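Long-range contacts in carbohydrate binding module E1 (Uncultured bacterium, PDB 5KLE), which binds cello-oligosaccharides such as cellopentaose, and may target carbohydrate-active enzymes to plant cell-wall polysaccharide: residues A25-I31 with I81-A86; I31-S37 with A74-Y80. All blocks are in the same frame, centred on the assembly; numbering follows the deposited sequence.

Contact 1 of 2, residues A25-I31 with I81-A86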
loop_
_atom_site.group_PDB
_atom_site.type_symbol
_atom_site.label_atom_id
_atom_site.label_comp_id
_atom_site.label_asym_id
_atom_site.label_seq_id
_atom_site.Cartn_x
_atom_site.Cartn_y
_atom_site.Cartn_z
ATOM N N ALA A 25 -1.646 -8.965 -3.926
ATOM C CA ALA A 25 -0.600 -8.469 -3.034
ATOM C C ALA A 25 -0.298 -9.495 -1.960
ATOM O O ALA A 25 -1.178 -10.286 -1.572
ATOM C CB ALA A 25 -1.062 -7.182 -2.366
ATOM N N VAL A 26 0.946 -9.470 -1.457
ATOM C CA VAL A 26 1.355 -10.375 -0.386
ATOM C C VAL A 26 2.263 -9.649 0.593
ATOM O O VAL A 26 2.940 -8.671 0.246
ATOM C CB VAL A 26 2.108 -11.660 -0.839
ATOM C CG1 VAL A 26 1.209 -12.647 -1.572
ATOM C CG2 VAL A 26 3.220 -11.296 -1.677
ATOM N N ALA A 27 2.277 -10.141 1.831
ATOM C CA ALA A 27 3.209 -9.620 2.832
ATOM C C ALA A 27 4.638 -9.621 2.296
ATOM O O ALA A 27 5.112 -10.632 1.735
ATOM C CB ALA A 27 3.125 -10.469 4.103
ATOM N N GLY A 28 5.351 -8.500 2.527
ATOM C CA GLY A 28 6.710 -8.313 2.038
ATOM C C GLY A 28 6.807 -7.522 0.748
ATOM O O GLY A 28 7.903 -7.037 0.419
ATOM N N ASP A 29 5.706 -7.386 0.011
ATOM C CA ASP A 29 5.754 -6.608 -1.226
ATOM C C ASP A 29 6.094 -5.149 -0.924
ATOM O O ASP A 29 5.841 -4.649 0.173
ATOM C CB ASP A 29 4.383 -6.639 -1.930
ATOM C CG ASP A 29 4.127 -7.912 -2.744
ATOM O OD1 ASP A 29 5.073 -8.676 -3.060
ATOM O OD2 ASP A 29 2.935 -8.119 -3.078
ATOM N N CYS A 30 6.686 -4.469 -1.917
ATOM C CA CYS A 30 7.050 -3.056 -1.863
ATOM C C CYS A 30 6.472 -2.403 -3.114
ATOM O O CYS A 30 6.966 -2.651 -4.226
ATOM C CB CYS A 30 8.574 -2.930 -1.839
ATOM S SG CYS A 30 9.125 -1.186 -1.909
ATOM N N ILE A 31 5.400 -1.618 -2.938
ATOM C CA ILE A 31 4.569 -1.136 -4.041
ATOM C C ILE A 31 4.909 0.330 -4.303
ATOM O O ILE A 31 4.843 1.164 -3.379
ATOM C CB ILE A 31 3.075 -1.223 -3.673
ATOM C CG1 ILE A 31 2.718 -2.574 -3.051
ATOM C CG2 ILE A 31 2.188 -0.868 -4.923
ATOM C CD1 ILE A 31 2.955 -3.655 -3.937
ATOM N N ILE A 81 5.192 1.846 -0.622
ATOM C CA ILE A 81 4.314 1.289 0.403
ATOM C C ILE A 81 4.687 -0.180 0.618
ATOM O O ILE A 81 4.503 -1.026 -0.286
ATOM C CB ILE A 81 2.846 1.463 0.004
ATOM C CG1 ILE A 81 2.623 2.951 -0.347
ATOM C CG2 ILE A 81 1.933 0.984 1.127
ATOM C CD1 ILE A 81 1.188 3.342 -0.645
ATOM N N LYS A 82 5.232 -0.492 1.803
ATOM C CA LYS A 82 5.568 -1.871 2.170
ATOM C C LYS A 82 4.357 -2.549 2.804
ATOM O O LYS A 82 3.724 -1.985 3.718
ATOM C CB LYS A 82 6.735 -1.915 3.162
ATOM C CG LYS A 82 7.096 -3.367 3.517
ATOM C CD LYS A 82 8.455 -3.487 4.155
ATOM C CE LYS A 82 8.782 -4.980 4.373
ATOM N NZ LYS A 82 9.939 -5.097 5.274
ATOM N N ILE A 83 4.063 -3.773 2.357
ATOM C CA ILE A 83 3.040 -4.613 2.990
ATOM C C ILE A 83 3.714 -5.354 4.146
ATOM O O ILE A 83 4.514 -6.273 3.949
ATOM C CB ILE A 83 2.356 -5.560 1.999
ATOM C CG1 ILE A 83 1.832 -4.746 0.812
ATOM C CG2 ILE A 83 1.184 -6.280 2.699
ATOM C CD1 ILE A 83 0.990 -5.528 -0.168
ATOM N N VAL A 84 3.409 -4.922 5.362
ATOM C CA VAL A 84 4.103 -5.411 6.545
ATOM C C VAL A 84 3.591 -6.780 6.938
ATOM O O VAL A 84 4.370 -7.658 7.339
ATOM C CB VAL A 84 3.951 -4.386 7.685
ATOM C CG1 VAL A 84 4.530 -4.975 8.973
ATOM C CG2 VAL A 84 4.695 -3.092 7.317
ATOM N N SER A 85 2.275 -6.989 6.859
ATOM C CA SER A 85 1.700 -8.245 7.316
ATOM C C SER A 85 0.433 -8.503 6.517
ATOM O O SER A 85 -0.267 -7.566 6.111
ATOM C CB SER A 85 1.392 -8.210 8.819
ATOM O OG SER A 85 0.421 -7.226 9.125
ATOM N N ALA A 86 0.140 -9.797 6.316
ATOM C CA ALA A 86 -1.088 -10.317 5.704
ATOM C C ALA A 86 -0.962 -11.836 5.705
ATOM O O ALA A 86 0.095 -12.357 5.324
ATOM C CB ALA A 86 -1.244 -9.822 4.245
HETATM O O HOH W 1 0.688 -12.528 2.395
#
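A type II beta turn, V26 to D29, leads into strand 30-35 where it pairs antiparallel with strand 77-86, and I83 packs up into the turn. Four backbone bonds join the segments: I31 N to I81 O (2.9 Å) and its return, I81 N to I31 O, then I83 N to D29 O and G28 N to I83 O (2.8 Å, 167° at the hydrogen), so I83 is gripped through both N and O. A CB on G28 would jam against the preceding carbonyl. I83 CG1 lies anti to the carbonyl carbon (chi1 -53°), and the extended chain beyond it takes CD1 to A25 CB, a tight 3.4 Å, and within 4.0 Å of D29 CB; CB and CG2 run under V26 O, CB at 3.6 Å. With I83 cut back to an alanine, A25 CB and D29 CB would probably lose the apolar tip packed against them, opening a gap beneath the turn. D29 braces the turn from within: its OD2 accepts V26 N (2.9 Å) from above the carboxylate plane and also forms a salt bridge with K15, while OD1 takes N14 ND2. At A27, within the turn, a water accepts from its N and donates to A86 O (3.0 Å), with A27 CB and A86 CB 4.4 Å apart. C30, paired with K82, is tied to C8 by a disulfide. I31, I81 and I83 share the inward side, the first two touching F94 of strand 90-96: the packing of one sheet on the other that is typical of a beta-sandwich.

Contact 2 of 2, residues I31-S37 with A74-Y80; sequences IKYNKSS and AANGDLY
K35 reaches from strand 30-35 across to the loop that leads into strand 77-86, the two strands running antiparallel. Its CB lies 4.2 Å from L79 CD1; CG passes N76 OD1 at 3.7 Å, CD stays near the same oxygen, and CE lies 3.2 Å from both A74 O and A75 O. Bends at chi3 (73°) and chi4 bring NZ back to A74 O and N76 OD1, both at 2.8 Å, each met from above its carbonyl plane; G38 O is a third acceptor. Backbone bonds in both directions link K35 with G77 and Y33 with L79. On the other face of the sheet, N34 ND2 points almost straight at D78 OD1 (2.9 Å, 174°): the donor lies above the carboxylate plane, the acceptor in the amide plane, and the two planes stand 79° apart. The extended K32 runs alongside Y80, its CG 3.6 Å from Y80 CE1, and NZ reaches D78 OD2 and Y80 OH through one water each. Y33 OH bonds to N96. The chemistry thus differs by face: the buried ammonium of K35 is gripped by neutral oxygens, which probably stabilise its charge, whereas K32 NZ and D78 OD2, 4.0 Å apart, are beyond a salt bridge, an attraction probably tempered by solvent.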
loop_
_atom_site.group_PDB
_atom_site.type_symbol
_atom_site.label_atom_id
_atom_site.label_comp_id
_atom_site.label_asym_id
_atom_site.label_seq_id
_atom_site.Cartn_x
_atom_site.Cartn_y
_atom_site.Cartn_z
ATOM N N ILE A 31 5.400 -1.618 -2.938
ATOM C CA ILE A 31 4.569 -1.136 -4.041
ATOM C C ILE A 31 4.909 0.330 -4.303
ATOM O O ILE A 31 4.843 1.164 -3.379
ATOM C CB ILE A 31 3.075 -1.223 -3.673
ATOM C CG1 ILE A 31 2.718 -2.574 -3.051
ATOM C CG2 ILE A 31 2.188 -0.868 -4.923
ATOM C CD1 ILE A 31 2.955 -3.655 -3.937
ATOM N N LYS A 32 5.169 0.687 -5.565
ATOM C CA LYS A 32 5.278 2.085 -5.965
ATOM C C LYS A 32 3.883 2.577 -6.350
ATOM O O LYS A 32 3.173 1.905 -7.108
ATOM C CB LYS A 32 6.192 2.216 -7.183
ATOM C CG LYS A 32 6.378 3.658 -7.673
ATOM C CD LYS A 32 7.209 3.722 -8.965
ATOM C CE LYS A 32 7.399 5.149 -9.431
ATOM N NZ LYS A 32 8.421 5.157 -10.544
ATOM N N TYR A 33 3.506 3.757 -5.852
ATOM C CA TYR A 33 2.240 4.378 -6.252
ATOM C C TYR A 33 2.444 5.881 -6.328
ATOM O O TYR A 33 2.856 6.495 -5.333
ATOM C CB TYR A 33 1.124 4.078 -5.236
ATOM C CG TYR A 33 -0.201 4.702 -5.610
ATOM C CD1 TYR A 33 -0.866 4.307 -6.765
ATOM C CD2 TYR A 33 -0.783 5.721 -4.833
ATOM C CE1 TYR A 33 -2.067 4.904 -7.139
ATOM C CE2 TYR A 33 -2.016 6.323 -5.198
ATOM C CZ TYR A 33 -2.639 5.912 -6.366
ATOM O OH TYR A 33 -3.850 6.444 -6.776
ATOM N N ASN A 34 2.090 6.487 -7.469
ATOM C CA ASN A 34 2.138 7.939 -7.590
ATOM C C ASN A 34 0.779 8.541 -7.220
ATOM O O ASN A 34 -0.228 8.243 -7.870
ATOM C CB ASN A 34 2.556 8.357 -9.004
ATOM C CG ASN A 34 2.684 9.850 -9.136
ATOM O OD1 ASN A 34 1.692 10.549 -9.374
ATOM N ND2 ASN A 34 3.909 10.363 -8.984
ATOM N N LYS A 35 0.757 9.385 -6.168
ATOM C CA LYS A 35 -0.432 10.148 -5.754
ATOM C C LYS A 35 -0.326 11.569 -6.280
ATOM O O LYS A 35 0.528 12.354 -5.838
ATOM C CB LYS A 35 -0.599 10.148 -4.231
ATOM C CG LYS A 35 -1.754 11.065 -3.820
ATOM C CD LYS A 35 -2.292 10.793 -2.424
ATOM C CE LYS A 35 -1.344 11.271 -1.313
ATOM N NZ LYS A 35 -1.417 12.758 -1.078
ATOM N N SER A 36 -1.191 11.901 -7.232
ATOM C CA SER A 36 -1.108 13.200 -7.889
ATOM C C SER A 36 -1.649 14.333 -7.015
ATOM O O SER A 36 -1.159 15.464 -7.107
ATOM C CB SER A 36 -1.822 13.131 -9.245
ATOM O OG SER A 36 -3.178 12.806 -9.055
ATOM N N SER A 37 -2.621 14.049 -6.147
ATOM C CA SER A 37 -3.311 15.067 -5.365
ATOM C C SER A 37 -4.200 14.361 -4.350
ATOM O O SER A 37 -4.370 13.145 -4.381
ATOM C CB SER A 37 -4.167 15.997 -6.244
ATOM O OG SER A 37 -5.292 15.305 -6.765
ATOM N N ALA A 74 -0.163 11.471 3.747
ATOM C CA ALA A 74 0.722 10.881 2.751
ATOM C C ALA A 74 1.054 11.932 1.696
ATOM O O ALA A 74 0.162 12.628 1.198
ATOM C CB ALA A 74 0.059 9.660 2.112
ATOM N N ALA A 75 2.338 12.043 1.356
ATOM C CA ALA A 75 2.806 13.051 0.408
ATOM C C ALA A 75 2.219 12.818 -0.981
ATOM O O ALA A 75 1.857 11.699 -1.353
ATOM C CB ALA A 75 4.335 12.997 0.321
ATOM N N ASN A 76 2.105 13.899 -1.750
ATOM C CA ASN A 76 1.909 13.750 -3.182
ATOM C C ASN A 76 3.222 13.299 -3.817
ATOM O O ASN A 76 4.299 13.425 -3.229
ATOM C CB ASN A 76 1.428 15.051 -3.819
ATOM C CG ASN A 76 0.010 15.427 -3.389
ATOM O OD1 ASN A 76 -0.816 14.547 -3.124
ATOM N ND2 ASN A 76 -0.283 16.722 -3.316
ATOM N N GLY A 77 3.130 12.799 -5.038
ATOM C CA GLY A 77 4.295 12.247 -5.722
ATOM C C GLY A 77 4.399 10.738 -5.605
ATOM O O GLY A 77 3.424 10.029 -5.320
ATOM N N ASP A 78 5.620 10.240 -5.818
ATOM C CA ASP A 78 5.850 8.799 -5.763
ATOM C C ASP A 78 5.934 8.358 -4.311
ATOM O O ASP A 78 6.747 8.888 -3.537
ATOM C CB ASP A 78 7.168 8.418 -6.428
ATOM C CG ASP A 78 7.146 8.552 -7.934
ATOM O OD1 ASP A 78 6.064 8.502 -8.550
ATOM O OD2 ASP A 78 8.258 8.648 -8.512
ATOM N N LEU A 79 5.137 7.358 -3.958
ATOM C CA LEU A 79 5.135 6.780 -2.623
ATOM C C LEU A 79 5.582 5.337 -2.733
ATOM O O LEU A 79 5.276 4.668 -3.715
ATOM C CB LEU A 79 3.694 6.765 -2.068
ATOM C CG LEU A 79 3.101 8.154 -1.797
ATOM C CD1 LEU A 79 1.638 7.942 -1.432
ATOM C CD2 LEU A 79 3.816 8.898 -0.704
ATOM N N TYR A 80 6.295 4.851 -1.716
ATOM C CA TYR A 80 6.697 3.449 -1.631
ATOM C C TYR A 80 6.046 2.835 -0.398
ATOM O O TYR A 80 6.297 3.279 0.733
ATOM C CB TYR A 80 8.238 3.329 -1.660
ATOM C CG TYR A 80 8.751 3.860 -2.990
ATOM C CD1 TYR A 80 8.751 3.042 -4.148
ATOM C CD2 TYR A 80 9.041 5.219 -3.163
ATOM C CE1 TYR A 80 9.126 3.538 -5.358
ATOM C CE2 TYR A 80 9.407 5.713 -4.405
ATOM C CZ TYR A 80 9.463 4.878 -5.487
ATOM O OH TYR A 80 9.844 5.425 -6.691
HETATM O O HOH W 2 9.082 7.917 -11.096
HETATM O O HOH W 3 10.933 4.883 -9.421
#

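In the fold
Contacts 1 and 2 are two lengths of one antiparallel pairing, strand 30-35 with strand 77-86, in the interior of the five-stranded mixed sheet. They share I31, and their centres lie about 16 Å apart on opposite sides of the chain's centre. Contact 2 is nested within the loop that contact 1 closes, so the residues from 38 to 73, all strands and loops, leave and return between the paired ends. Strand 90-96 of the four-stranded sheet touches both. The side chain of A25 in contact 1 is about 13 Å from a bound beta-D-glucopyranose. The side chain of S37 in contact 2 is about 9 Å from a bound beta-D-glucopyranose. No residue of either contact is among those lining the glycan site, E22, W45, W68, K93 and W97, so the pairing is probably structural.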